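Local coordinates for protein transglutaminase-like enzymes, putative cysteine protease (Cytophaga hutchinsonii, PDB 3ISR) that is probably a cysteine hydrolase of the transglutaminase-like superfamily, whose natural substrate and exact reaction are not established, at residues B[152-158]-B[173-177]; B[214-218]-B[229-235]; B[133-137]-B[148-152]. The contacts are given in a common frame with arbitrary orientation. Residues are numbered along the deposited sequence.

Contact 1 of 3, residues B[152-158]-B[173-177]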
ATOM      1  N   TRP B 152     -16.224  17.999  -2.044  1.00 16.54           N
ATOM      2  CA  TRP B 152     -14.770  17.878  -1.899  1.00 16.53           C
ATOM      3  C   TRP B 152     -14.195  16.937  -2.978  1.00 16.00           C
ATOM      4  O   TRP B 152     -13.217  17.268  -3.621  1.00 16.10           O
ATOM      5  CB  TRP B 152     -14.365  17.406  -0.492  1.00 16.61           C
ATOM      6  CG  TRP B 152     -12.875  17.430  -0.307  1.00 16.91           C
ATOM      7  CD1 TRP B 152     -12.122  18.460   0.172  1.00 16.33           C
ATOM      8  CD2 TRP B 152     -11.952  16.383  -0.660  1.00 16.67           C
ATOM      9  NE1 TRP B 152     -10.789  18.114   0.162  1.00 15.49           N
ATOM     10  CE2 TRP B 152     -10.658  16.850  -0.358  1.00 15.99           C
ATOM     11  CE3 TRP B 152     -12.103  15.098  -1.203  1.00 15.88           C
ATOM     12  CZ2 TRP B 152      -9.509  16.068  -0.563  1.00 17.13           C
ATOM     13  CZ3 TRP B 152     -10.959  14.320  -1.419  1.00 16.46           C
ATOM     14  CH2 TRP B 152      -9.679  14.816  -1.106  1.00 15.90           C
ATOM     15  N   ILE B 153     -14.826  15.783  -3.188  1.00 15.44           N
ATOM     16  CA  ILE B 153     -14.342  14.826  -4.183  1.00 15.03           C
ATOM     17  C   ILE B 153     -14.369  15.451  -5.581  1.00 15.61           C
ATOM     18  O   ILE B 153     -13.403  15.350  -6.335  1.00 15.06           O
ATOM     19  CB  ILE B 153     -15.156  13.514  -4.148  1.00 14.42           C
ATOM     20  CG1 ILE B 153     -14.936  12.812  -2.800  1.00 15.20           C
ATOM     21  CG2 ILE B 153     -14.760  12.590  -5.315  1.00 13.94           C
ATOM     22  CD1 ILE B 153     -15.915  11.654  -2.520  1.00 18.18           C
ATOM     23  N   TYR B 154     -15.471  16.108  -5.918  1.00 14.94           N
ATOM     24  CA  TYR B 154     -15.567  16.726  -7.245  1.00 14.79           C
ATOM     25  C   TYR B 154     -14.436  17.736  -7.470  1.00 15.36           C
ATOM     26  O   TYR B 154     -13.829  17.798  -8.566  1.00 15.00           O
ATOM     27  CB  TYR B 154     -16.930  17.406  -7.460  1.00 14.60           C
ATOM     28  CG  TYR B 154     -16.948  18.118  -8.785  1.00 13.43           C
ATOM     29  CD1 TYR B 154     -17.065  17.404  -9.982  1.00 13.16           C
ATOM     30  CD2 TYR B 154     -16.777  19.494  -8.851  1.00 15.79           C
ATOM     31  CE1 TYR B 154     -17.022  18.043 -11.209  1.00 14.50           C
ATOM     32  CE2 TYR B 154     -16.747  20.153 -10.088  1.00 17.31           C
ATOM     33  CZ  TYR B 154     -16.870  19.416 -11.254  1.00 17.15           C
ATOM     34  OH  TYR B 154     -16.845  20.053 -12.473  1.00 18.27           O
ATOM     35  N   ASN B 155     -14.165  18.520  -6.427  1.00 15.07           N
ATOM     36  CA  ASN B 155     -13.183  19.592  -6.499  1.00 15.85           C
ATOM     37  C   ASN B 155     -11.726  19.154  -6.351  1.00 15.67           C
ATOM     38  O   ASN B 155     -10.821  19.902  -6.703  1.00 15.45           O
ATOM     39  CB  ASN B 155     -13.523  20.684  -5.473  1.00 15.97           C
ATOM     40  CG  ASN B 155     -14.782  21.455  -5.836  1.00 17.07           C
ATOM     41  OD1 ASN B 155     -15.641  21.691  -4.991  1.00 19.85           O
ATOM     42  ND2 ASN B 155     -14.890  21.853  -7.093  1.00 15.88           N
ATOM     43  N   ASN B 156     -11.486  17.941  -5.855  1.00 15.19           N
ATOM     44  CA  ASN B 156     -10.126  17.556  -5.504  1.00 14.85           C
ATOM     45  C   ASN B 156      -9.637  16.261  -6.139  1.00 14.77           C
ATOM     46  O   ASN B 156      -8.503  15.859  -5.904  1.00 15.00           O
ATOM     47  CB  ASN B 156      -9.972  17.503  -3.983  1.00 14.72           C
ATOM     48  CG  ASN B 156     -10.176  18.843  -3.352  1.00 16.16           C
ATOM     49  OD1 ASN B 156     -11.260  19.145  -2.839  1.00 18.04           O
ATOM     50  ND2 ASN B 156      -9.166  19.687  -3.434  1.00 11.14           N
ATOM     51  N   VAL B 157     -10.491  15.634  -6.951  1.00 14.71           N
ATOM     52  CA  VAL B 157     -10.166  14.405  -7.662  1.00 14.60           C
ATOM     53  C   VAL B 157     -10.506  14.649  -9.129  1.00 15.16           C
ATOM     54  O   VAL B 157     -11.632  15.045  -9.466  1.00 15.61           O
ATOM     55  CB  VAL B 157     -10.990  13.181  -7.131  1.00 14.60           C
ATOM     56  CG1 VAL B 157     -10.655  11.910  -7.929  1.00 14.62           C
ATOM     57  CG2 VAL B 157     -10.739  12.942  -5.619  1.00 13.76           C
ATOM     58  N   GLU B 158      -9.535  14.418 -10.003  1.00 15.76           N
ATOM     59  CA  GLU B 158      -9.722  14.645 -11.438  1.00 16.51           C
ATOM     60  C   GLU B 158     -10.427  13.475 -12.076  1.00 15.82           C
ATOM     61  O   GLU B 158     -10.103  12.329 -11.783  1.00 14.85           O
ATOM     62  CB  GLU B 158      -8.375  14.812 -12.120  1.00 17.27           C
ATOM     63  CG  GLU B 158      -7.532  15.869 -11.460  1.00 22.20           C
ATOM     64  CD  GLU B 158      -6.471  16.430 -12.373  1.00 26.89           C
ATOM     65  OE1 GLU B 158      -6.319  15.942 -13.517  1.00 30.31           O
ATOM     66  OE2 GLU B 158      -5.788  17.371 -11.932  1.00 31.22           O
ATOM     67  N   THR B 173      -7.458   6.217  -4.208  1.00 15.63           N
ATOM     68  CA  THR B 173      -7.944   7.437  -4.858  1.00 16.31           C
ATOM     69  C   THR B 173      -7.690   8.661  -3.984  1.00 16.60           C
ATOM     70  O   THR B 173      -7.458   9.754  -4.497  1.00 16.36           O
ATOM     71  CB  THR B 173      -9.452   7.303  -5.231  1.00 15.83           C
ATOM     72  OG1 THR B 173      -9.605   6.156  -6.069  1.00 16.47           O
ATOM     73  CG2 THR B 173      -9.951   8.533  -6.006  1.00 17.01           C
ATOM     74  N   ILE B 174      -7.700   8.475  -2.664  1.00 16.61           N
ATOM     75  CA  ILE B 174      -7.531   9.597  -1.757  1.00 17.33           C
ATOM     76  C   ILE B 174      -6.143  10.270  -1.945  1.00 16.88           C
ATOM     77  O   ILE B 174      -5.987  11.459  -1.672  1.00 17.30           O
ATOM     78  CB  ILE B 174      -7.879   9.220  -0.263  1.00 17.55           C
ATOM     79  CG1 ILE B 174      -8.141  10.452   0.618  1.00 19.49           C
ATOM     80  CG2 ILE B 174      -6.790   8.386   0.377  1.00 18.35           C
ATOM     81  CD1 ILE B 174      -9.240  11.388   0.131  1.00 18.73           C
ATOM     82  N   THR B 175      -5.144   9.511  -2.410  1.00 16.57           N
ATOM     83  CA  THR B 175      -3.821  10.072  -2.707  1.00 16.04           C
ATOM     84  C   THR B 175      -3.586  10.226  -4.199  1.00 15.91           C
ATOM     85  O   THR B 175      -2.887  11.150  -4.607  1.00 15.73           O
ATOM     86  CB  THR B 175      -2.657   9.215  -2.134  1.00 16.93           C
ATOM     87  OG1 THR B 175      -2.796   7.862  -2.591  1.00 15.51           O
ATOM     88  CG2 THR B 175      -2.686   9.238  -0.614  1.00 15.35           C
ATOM     89  N   GLU B 176      -4.165   9.331  -5.007  1.00 15.87           N
ATOM     90  CA  GLU B 176      -3.951   9.365  -6.469  1.00 16.69           C
ATOM     91  C   GLU B 176      -4.649  10.575  -7.083  1.00 16.40           C
ATOM     92  O   GLU B 176      -4.124  11.195  -8.012  1.00 16.32           O
ATOM     93  CB  GLU B 176      -4.447   8.061  -7.147  1.00 17.06           C
ATOM     94  CG  GLU B 176      -3.426   6.933  -7.097  1.00 19.91           C
ATOM     95  CD  GLU B 176      -3.983   5.530  -7.454  1.00 24.44           C
ATOM     96  OE1 GLU B 176      -5.047   5.392  -8.139  1.00 24.08           O
ATOM     97  OE2 GLU B 176      -3.311   4.562  -7.041  1.00 22.57           O
ATOM     98  N   ARG B 177      -5.839  10.886  -6.566  1.00 16.62           N
ATOM     99  CA  ARG B 177      -6.639  12.060  -6.987  1.00 16.63           C
ATOM    100  C   ARG B 177      -7.042  12.035  -8.457  1.00 16.56           C
ATOM    101  O   ARG B 177      -7.198  13.090  -9.084  1.00 16.87           O
ATOM    102  CB  ARG B 177      -5.906  13.369  -6.682  1.00 16.23           C
ATOM    103  CG  ARG B 177      -5.513  13.563  -5.203  1.00 16.78           C
ATOM    104  CD  ARG B 177      -6.721  13.494  -4.270  1.00 16.06           C
ATOM    105  NE  ARG B 177      -6.390  13.979  -2.923  1.00 15.45           N
ATOM    106  CZ  ARG B 177      -6.278  15.272  -2.611  1.00 15.84           C
ATOM    107  NH1 ARG B 177      -6.502  16.205  -3.527  1.00 15.05           N
ATOM    108  NH2 ARG B 177      -5.950  15.642  -1.379  1.00 16.08           N
TER
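The side chain of Arg177 dominates this contact. With chi1 and chi2 both m and chi3 t, it folds back along its own helix end. There Arg177 NE donates to Ile174 O at 2.8 Å. This bond fixes the guanidinium in the gap between the two segments. Arg177 NH1 then donates to Asn156 O at 3.1 Å, an acceptor near the guanidinium plane at the end of the other helix. The CA-to-CB bond of Trp152 points sideways, and chi1 t brings the indole up against 173-177. Trp152 CZ2 lies over one face of the guanidinium, 3.7 Å from Arg177 NH2. That nitrogen sits at the edge of the indole, so the charge is not stacked on the ring face. Trp152 CH2 also meets Ile174 CD1 at 3.7 Å. Val157 CG1 packs on Thr173 CG2 at 3.9 Å.

The backbones meet just where both helices stop. Val157 and Arg177 are each the first residue to leave helical angles, and Arg177 does so with positive phi. Their CA atoms are 4.3 Å apart. Glu158 N donates to Arg177 O at 2.8 Å, and Val157 CA makes a CA-H...O contact with the same oxygen at 3.5 Å.

Arg177 NH2 also forms a salt bridge with Glu135 of the second subunit, so the contact is part of a subunit interface. Within the chain, it joins the C-terminal ends of helices 142-156 and 170-176, in the helical part of the transglutaminase-like domain. Backbone bonding continues from Glu158 to Gly179, linking short strands 158-159 and 178-179. Helix 181-194 packs against Ile153 and Val157 through Phe184.

Contact 2 of 3, residues B[214-218]-B[229-235]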
ATOM      1  N   PHE B 214     -22.136   2.706 -18.531  1.00 13.14           N
ATOM      2  CA  PHE B 214     -22.735   2.358 -17.232  1.00 13.19           C
ATOM      3  C   PHE B 214     -22.241   3.397 -16.253  1.00 13.72           C
ATOM      4  O   PHE B 214     -21.178   3.979 -16.458  1.00 13.79           O
ATOM      5  CB  PHE B 214     -22.292   0.972 -16.767  1.00 13.06           C
ATOM      6  CG  PHE B 214     -22.896  -0.160 -17.554  1.00 11.27           C
ATOM      7  CD1 PHE B 214     -24.248  -0.447 -17.457  1.00 10.78           C
ATOM      8  CD2 PHE B 214     -22.106  -0.942 -18.390  1.00 10.66           C
ATOM      9  CE1 PHE B 214     -24.812  -1.507 -18.188  1.00 10.26           C
ATOM     10  CE2 PHE B 214     -22.666  -2.007 -19.124  1.00 11.73           C
ATOM     11  CZ  PHE B 214     -24.023  -2.285 -19.007  1.00  8.76           C
ATOM     12  N   HIS B 215     -23.011   3.671 -15.208  1.00 14.40           N
ATOM     13  CA  HIS B 215     -22.628   4.723 -14.305  1.00 15.06           C
ATOM     14  C   HIS B 215     -22.610   4.175 -12.898  1.00 15.39           C
ATOM     15  O   HIS B 215     -23.348   3.243 -12.594  1.00 16.51           O
ATOM     16  CB  HIS B 215     -23.596   5.902 -14.405  1.00 15.91           C
ATOM     17  CG  HIS B 215     -23.071   7.153 -13.779  1.00 16.86           C
ATOM     18  ND1 HIS B 215     -21.875   7.720 -14.157  1.00 19.58           N
ATOM     19  CD2 HIS B 215     -23.568   7.938 -12.800  1.00 18.44           C
ATOM     20  CE1 HIS B 215     -21.660   8.809 -13.443  1.00 18.99           C
ATOM     21  NE2 HIS B 215     -22.673   8.963 -12.609  1.00 19.67           N
ATOM     22  N   ALA B 216     -21.756   4.736 -12.059  1.00 14.45           N
ATOM     23  CA  ALA B 216     -21.702   4.354 -10.646  1.00 15.10           C
ATOM     24  C   ALA B 216     -21.707   5.588  -9.761  1.00 15.70           C
ATOM     25  O   ALA B 216     -21.014   6.555 -10.053  1.00 16.84           O
ATOM     26  CB  ALA B 216     -20.435   3.490 -10.368  1.00 14.21           C
ATOM     27  N   CYS B 217     -22.489   5.552  -8.681  1.00 15.04           N
ATOM     28  CA  CYS B 217     -22.429   6.576  -7.666  1.00 15.58           C
ATOM     29  C   CYS B 217     -22.751   5.957  -6.311  1.00 14.80           C
ATOM     30  O   CYS B 217     -22.516   4.762  -6.096  1.00 13.83           O
ATOM     31  CB  CYS B 217     -23.310   7.770  -8.012  1.00 16.80           C
ATOM     32  SG  CYS B 217     -24.986   7.328  -8.418  1.00 20.67           S
ATOM     33  N   PHE B 218     -23.228   6.756  -5.370  1.00 14.57           N
ATOM     34  CA  PHE B 218     -23.467   6.193  -4.049  1.00 14.63           C
ATOM     35  C   PHE B 218     -24.700   6.775  -3.379  1.00 15.12           C
ATOM     36  O   PHE B 218     -25.218   7.819  -3.811  1.00 14.87           O
ATOM     37  CB  PHE B 218     -22.211   6.312  -3.162  1.00 14.64           C
ATOM     38  CG  PHE B 218     -21.929   7.704  -2.638  1.00 14.71           C
ATOM     39  CD1 PHE B 218     -22.312   8.068  -1.347  1.00 15.00           C
ATOM     40  CD2 PHE B 218     -21.221   8.624  -3.403  1.00 14.68           C
ATOM     41  CE1 PHE B 218     -22.033   9.364  -0.861  1.00 16.51           C
ATOM     42  CE2 PHE B 218     -20.950   9.888  -2.939  1.00 13.58           C
ATOM     43  CZ  PHE B 218     -21.331  10.261  -1.668  1.00 15.12           C
ATOM     44  N   PHE B 229     -26.120  10.438  -4.255  1.00 14.85           N
ATOM     45  CA  PHE B 229     -25.086  11.471  -4.437  1.00 14.83           C
ATOM     46  C   PHE B 229     -24.155  11.034  -5.553  1.00 15.61           C
ATOM     47  O   PHE B 229     -23.922   9.847  -5.727  1.00 15.56           O
ATOM     48  CB  PHE B 229     -24.241  11.632  -3.176  1.00 14.98           C
ATOM     49  CG  PHE B 229     -24.982  12.233  -2.018  1.00 14.91           C
ATOM     50  CD1 PHE B 229     -24.947  13.603  -1.792  1.00 15.27           C
ATOM     51  CD2 PHE B 229     -25.712  11.420  -1.151  1.00 15.78           C
ATOM     52  CE1 PHE B 229     -25.645  14.169  -0.704  1.00 17.31           C
ATOM     53  CE2 PHE B 229     -26.422  11.971  -0.072  1.00 14.81           C
ATOM     54  CZ  PHE B 229     -26.386  13.346   0.151  1.00 15.28           C
ATOM     55  N   ASP B 230     -23.587  11.982  -6.287  1.00 15.09           N
ATOM     56  CA  ASP B 230     -22.691  11.623  -7.384  1.00 15.65           C
ATOM     57  C   ASP B 230     -21.624  12.684  -7.500  1.00 15.49           C
ATOM     58  O   ASP B 230     -21.861  13.739  -8.073  1.00 16.31           O
ATOM     59  CB  ASP B 230     -23.474  11.488  -8.705  1.00 15.70           C
ATOM     60  CG  ASP B 230     -22.583  11.213  -9.903  1.00 16.52           C
ATOM     61  OD1 ASP B 230     -21.372  10.972  -9.750  1.00 17.85           O
ATOM     62  OD2 ASP B 230     -23.098  11.260 -11.042  1.00 20.39           O
ATOM     63  N   ALA B 231     -20.446  12.391  -6.959  1.00 15.36           N
ATOM     64  CA  ALA B 231     -19.353  13.343  -6.938  1.00 15.17           C
ATOM     65  C   ALA B 231     -18.749  13.632  -8.302  1.00 14.92           C
ATOM     66  O   ALA B 231     -17.977  14.585  -8.418  1.00 15.47           O
ATOM     67  CB  ALA B 231     -18.261  12.907  -5.947  1.00 15.17           C
ATOM     68  N   THR B 232     -19.091  12.857  -9.335  1.00 14.63           N
ATOM     69  CA  THR B 232     -18.587  13.190 -10.687  1.00 15.27           C
ATOM     70  C   THR B 232     -19.304  14.398 -11.274  1.00 15.89           C
ATOM     71  O   THR B 232     -18.773  15.064 -12.162  1.00 16.73           O
ATOM     72  CB  THR B 232     -18.722  12.034 -11.725  1.00 15.53           C
ATOM     73  OG1 THR B 232     -20.109  11.801 -12.017  1.00 14.46           O
ATOM     74  CG2 THR B 232     -18.046  10.747 -11.224  1.00 14.62           C
ATOM     75  N   ARG B 233     -20.520  14.643 -10.793  1.00 16.33           N
ATOM     76  CA  ARG B 233     -21.445  15.636 -11.357  1.00 17.00           C
ATOM     77  C   ARG B 233     -21.734  15.450 -12.849  1.00 17.38           C
ATOM     78  O   ARG B 233     -22.067  16.415 -13.534  1.00 17.00           O
ATOM     79  CB  ARG B 233     -20.943  17.060 -11.111  1.00 17.10           C
ATOM     80  CG  ARG B 233     -20.933  17.450  -9.659  1.00 17.62           C
ATOM     81  CD  ARG B 233     -20.448  18.880  -9.517  1.00 20.39           C
ATOM     82  NE  ARG B 233     -20.318  19.251  -8.115  1.00 21.69           N
ATOM     83  CZ  ARG B 233     -19.858  20.419  -7.684  1.00 22.86           C
ATOM     84  NH1 ARG B 233     -19.773  20.644  -6.378  1.00 23.23           N
ATOM     85  NH2 ARG B 233     -19.480  21.357  -8.551  1.00 21.72           N
ATOM     86  N   LEU B 234     -21.602  14.228 -13.359  1.00 17.10           N
ATOM     87  CA  LEU B 234     -21.779  14.018 -14.794  1.00 17.40           C
ATOM     88  C   LEU B 234     -23.231  13.917 -15.260  1.00 17.91           C
ATOM     89  O   LEU B 234     -23.509  14.181 -16.424  1.00 17.46           O
ATOM     90  CB  LEU B 234     -21.019  12.781 -15.264  1.00 17.41           C
ATOM     91  CG  LEU B 234     -19.500  12.929 -15.387  1.00 17.46           C
ATOM     92  CD1 LEU B 234     -18.879  11.563 -15.464  1.00 19.13           C
ATOM     93  CD2 LEU B 234     -19.105  13.768 -16.614  1.00 19.08           C
ATOM     94  N   VAL B 235     -24.140  13.517 -14.371  1.00 17.29           N
ATOM     95  CA  VAL B 235     -25.501  13.192 -14.791  1.00 18.54           C
ATOM     96  C   VAL B 235     -26.572  13.826 -13.913  1.00 17.90           C
ATOM     97  O   VAL B 235     -26.359  13.991 -12.711  1.00 17.96           O
ATOM     98  CB  VAL B 235     -25.723  11.657 -14.864  1.00 18.82           C
ATOM     99  CG1 VAL B 235     -24.608  10.985 -15.658  1.00 20.94           C
ATOM    100  CG2 VAL B 235     -25.797  11.027 -13.477  1.00 19.54           C
TER
HETATM  101  O   HOH W   1     -19.825   8.689  -8.736  1.00 18.37           O
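A buried histidine-carboxylate pair sets this contact apart: His215 NE2 donates to Asp230 OD2 at 2.8 Å, nearly in line. The setting is the antiparallel sheet of a transglutaminase-like, papain-type fold. His215 lies on strand 215-222, and Asp230 follows strand 225-229. His215 also touches Cys181 at the start of helix 181-194. This grouping is consistent with the Cys-His-Asp catalytic triad of the superfamily.

The loop holds the carboxylate in place. Asp230 OD1 accepts from Thr232 N at 3.0 Å, an Asx turn within the type I turn 230-233. Asp230 OD1 also accepts from Thr232 OG1 at 2.7 Å. Thr232 OG1 in turn accepts from Leu234 N at 3.1 Å, an ST turn. Val235 CG1 covers one face of the His215 imidazole, 4.2 Å from the centroid of the His215 ring.

Further along, Phe218 and Phe229 form an antiparallel hydrogen-bonded pair. Phe229 N donates to Phe218 O at 2.8 Å, and Phe218 N donates to Phe229 O at 3.2 Å. Phe229 CB lies over the Phe218 ring, while the two rings barely overlap. Between this pair and the histidine, one water donates to Ala216 O at 2.8 Å and to Asp230 OD1 at 2.9 Å.

Contact 3 of 3, residues B[133-137]-B[148-152]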
ATOM      1  N   TYR B 133     -12.474  12.878   9.709  1.00 15.11           N
ATOM      2  CA  TYR B 133     -12.825  13.764  10.808  1.00 16.33           C
ATOM      3  C   TYR B 133     -12.138  15.115  10.630  1.00 16.53           C
ATOM      4  O   TYR B 133     -12.749  16.151  10.826  1.00 15.90           O
ATOM      5  CB  TYR B 133     -12.466  13.169  12.179  1.00 16.86           C
ATOM      6  CG  TYR B 133     -12.982  14.033  13.320  1.00 19.30           C
ATOM      7  CD1 TYR B 133     -14.342  14.048  13.646  1.00 20.84           C
ATOM      8  CD2 TYR B 133     -12.115  14.847  14.061  1.00 21.34           C
ATOM      9  CE1 TYR B 133     -14.830  14.855  14.694  1.00 22.62           C
ATOM     10  CE2 TYR B 133     -12.589  15.653  15.106  1.00 21.83           C
ATOM     11  CZ  TYR B 133     -13.946  15.649  15.414  1.00 22.43           C
ATOM     12  OH  TYR B 133     -14.425  16.432  16.441  1.00 24.64           O
ATOM     13  N   LYS B 134     -10.861  15.082  10.251  1.00 17.01           N
ATOM     14  CA  LYS B 134     -10.066  16.301  10.040  1.00 17.33           C
ATOM     15  C   LYS B 134     -10.700  17.179   8.975  1.00 16.62           C
ATOM     16  O   LYS B 134     -10.833  18.384   9.141  1.00 16.93           O
ATOM     17  CB  LYS B 134      -8.679  15.927   9.546  1.00 17.47           C
ATOM     18  CG  LYS B 134      -7.567  16.500  10.352  1.00 21.02           C
ATOM     19  CD  LYS B 134      -7.000  15.422  11.246  1.00 23.29           C
ATOM     20  CE  LYS B 134      -6.633  15.995  12.590  1.00 26.12           C
ATOM     21  NZ  LYS B 134      -6.257  14.878  13.494  1.00 28.79           N
ATOM     22  N   GLU B 135     -11.083  16.546   7.870  1.00 15.70           N
ATOM     23  CA  GLU B 135     -11.566  17.256   6.707  1.00 14.89           C
ATOM     24  C   GLU B 135     -13.023  17.689   6.866  1.00 13.79           C
ATOM     25  O   GLU B 135     -13.371  18.785   6.453  1.00 14.48           O
ATOM     26  CB  GLU B 135     -11.369  16.388   5.449  1.00 15.10           C
ATOM     27  CG  GLU B 135     -11.391  17.156   4.137  1.00 17.47           C
ATOM     28  CD  GLU B 135     -10.427  18.339   4.113  1.00 18.98           C
ATOM     29  OE1 GLU B 135     -10.895  19.469   3.844  1.00 18.28           O
ATOM     30  OE2 GLU B 135      -9.218  18.138   4.365  1.00 19.54           O
ATOM     31  N   PHE B 136     -13.862  16.849   7.479  1.00 11.72           N
ATOM     32  CA  PHE B 136     -15.316  17.082   7.485  1.00  9.72           C
ATOM     33  C   PHE B 136     -15.969  17.114   8.869  1.00  9.76           C
ATOM     34  O   PHE B 136     -17.159  17.405   8.980  1.00  9.68           O
ATOM     35  CB  PHE B 136     -16.050  16.034   6.623  1.00  8.97           C
ATOM     36  CG  PHE B 136     -15.457  15.839   5.262  1.00  5.26           C
ATOM     37  CD1 PHE B 136     -15.689  16.761   4.246  1.00  3.30           C
ATOM     38  CD2 PHE B 136     -14.662  14.732   4.999  1.00  2.26           C
ATOM     39  CE1 PHE B 136     -15.128  16.590   2.992  1.00  2.37           C
ATOM     40  CE2 PHE B 136     -14.101  14.535   3.750  1.00  2.00           C
ATOM     41  CZ  PHE B 136     -14.327  15.477   2.736  1.00  2.00           C
ATOM     42  N   GLY B 137     -15.204  16.821   9.914  1.00  9.81           N
ATOM     43  CA  GLY B 137     -15.761  16.647  11.257  1.00 10.51           C
ATOM     44  C   GLY B 137     -16.572  17.791  11.848  1.00 10.93           C
ATOM     45  O   GLY B 137     -17.434  17.562  12.697  1.00 11.07           O
ATOM     46  N   ALA B 148     -20.888  17.876   1.520  1.00 15.09           N
ATOM     47  CA  ALA B 148     -19.527  18.410   1.559  1.00 15.28           C
ATOM     48  C   ALA B 148     -18.494  17.380   1.098  1.00 15.53           C
ATOM     49  O   ALA B 148     -17.482  17.740   0.466  1.00 14.41           O
ATOM     50  CB  ALA B 148     -19.173  18.905   2.949  1.00 14.68           C
ATOM     51  N   ILE B 149     -18.738  16.115   1.443  1.00 15.09           N
ATOM     52  CA  ILE B 149     -17.878  15.025   0.992  1.00 15.58           C
ATOM     53  C   ILE B 149     -17.910  14.972  -0.531  1.00 15.88           C
ATOM     54  O   ILE B 149     -16.861  14.924  -1.190  1.00 16.30           O
ATOM     55  CB  ILE B 149     -18.314  13.661   1.603  1.00 15.52           C
ATOM     56  CG1 ILE B 149     -17.885  13.601   3.072  1.00 14.88           C
ATOM     57  CG2 ILE B 149     -17.697  12.450   0.806  1.00 15.97           C
ATOM     58  CD1 ILE B 149     -18.500  12.445   3.849  1.00 14.19           C
ATOM     59  N   THR B 150     -19.124  15.035  -1.075  1.00 15.98           N
ATOM     60  CA  THR B 150     -19.376  14.898  -2.500  1.00 16.45           C
ATOM     61  C   THR B 150     -18.731  16.057  -3.241  1.00 16.80           C
ATOM     62  O   THR B 150     -18.100  15.867  -4.293  1.00 16.26           O
ATOM     63  CB  THR B 150     -20.906  14.829  -2.751  1.00 17.04           C
ATOM     64  OG1 THR B 150     -21.431  13.682  -2.063  1.00 18.16           O
ATOM     65  CG2 THR B 150     -21.212  14.689  -4.220  1.00 18.48           C
ATOM     66  N   ASP B 151     -18.874  17.259  -2.690  1.00 16.77           N
ATOM     67  CA  ASP B 151     -18.283  18.438  -3.309  1.00 17.22           C
ATOM     68  C   ASP B 151     -16.749  18.415  -3.196  1.00 16.78           C
ATOM     69  O   ASP B 151     -16.047  18.760  -4.159  1.00 16.47           O
ATOM     70  CB  ASP B 151     -18.876  19.731  -2.720  1.00 17.65           C
ATOM     71  CG  ASP B 151     -20.346  19.955  -3.130  1.00 19.90           C
ATOM     72  OD1 ASP B 151     -20.835  19.286  -4.086  1.00 20.59           O
ATOM     73  OD2 ASP B 151     -21.018  20.811  -2.492  1.00 18.83           O
ATOM     74  N   TRP B 152     -16.224  17.999  -2.044  1.00 16.54           N
ATOM     75  CA  TRP B 152     -14.770  17.878  -1.899  1.00 16.53           C
ATOM     76  C   TRP B 152     -14.195  16.937  -2.978  1.00 16.00           C
ATOM     77  O   TRP B 152     -13.217  17.268  -3.621  1.00 16.10           O
ATOM     78  CB  TRP B 152     -14.365  17.406  -0.492  1.00 16.61           C
ATOM     79  CG  TRP B 152     -12.875  17.430  -0.307  1.00 16.91           C
ATOM     80  CD1 TRP B 152     -12.122  18.460   0.172  1.00 16.33           C
ATOM     81  CD2 TRP B 152     -11.952  16.383  -0.660  1.00 16.67           C
ATOM     82  NE1 TRP B 152     -10.789  18.114   0.162  1.00 15.49           N
ATOM     83  CE2 TRP B 152     -10.658  16.850  -0.358  1.00 15.99           C
ATOM     84  CE3 TRP B 152     -12.103  15.098  -1.203  1.00 15.88           C
ATOM     85  CZ2 TRP B 152      -9.509  16.068  -0.563  1.00 17.13           C
ATOM     86  CZ3 TRP B 152     -10.959  14.320  -1.419  1.00 16.46           C
ATOM     87  CH2 TRP B 152      -9.679  14.816  -1.106  1.00 15.90           C
TER
HETATM   88  O   HOH W   2      -9.542  20.411   2.010  1.00 32.62           O
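On helix 129-136, Lys134 forms a salt bridge with Glu158 of the second subunit. Glu135 is the first residue to meet the other helix. Its CG lies over one face of the Trp152 indole. Glu135 OE1 is 3.9 Å from Trp152 NE1, and a water bridges them. That water donates to Glu135 OE1 at 2.5 Å and accepts from Trp152 NE1 at 3.2 Å.

Phe136 comes next and buries the most area. Phe136 CA and Ile149 CA, 7.3 Å apart, are the closest CA pair. This is side-chain packing between two successive helices, 129-136 and 142-156, in the helical part of the transglutaminase-like domain. No direct hydrogen bond joins the segments.

The Phe136 ring enters between Ile149 and Trp152. Ile149 CG1 makes a CH-pi contact 3.7 Å from the Phe136 ring centroid, almost on the ring normal. The ring edge points toward the face of Trp152 in an offset edge-to-face pair. The plane angle is 90°, and the centroids of the Phe136 ring and the indole five-membered ring of Trp152 are 5.6 Å apart. Phe136 CE1 is 3.7 Å from Trp152 CB and 3.6 Å from Ala148 O. Leu191 of helix 181-194 touches both Phe136 and Ile149. Gly137 N donates to Tyr133 O at 2.7 Å.

From the N terminus, contact 3 closes first. It brings helix 129-136 against helix 142-156 across the short turn between them. Contact 1 starts from the same helix and closes the next loop, to the end of helix 170-176. Contact 2 comes last and joins strand 215-222 to the loop after strand 225-229. The loops follow in series; none crosses or encloses another. Trp152 belongs to both contact 3 and contact 1. Helix 142-156 also ties both to contact 2: Asp151 OD1 forms a 2.9 Å salt bridge with Arg233 NH1, Thr150 touches Phe218 and Phe229, and Ile153 and Tyr154 pack on Ala231. Helix 142-156 thereby packs on strand 215-222 and the loop after 225-229.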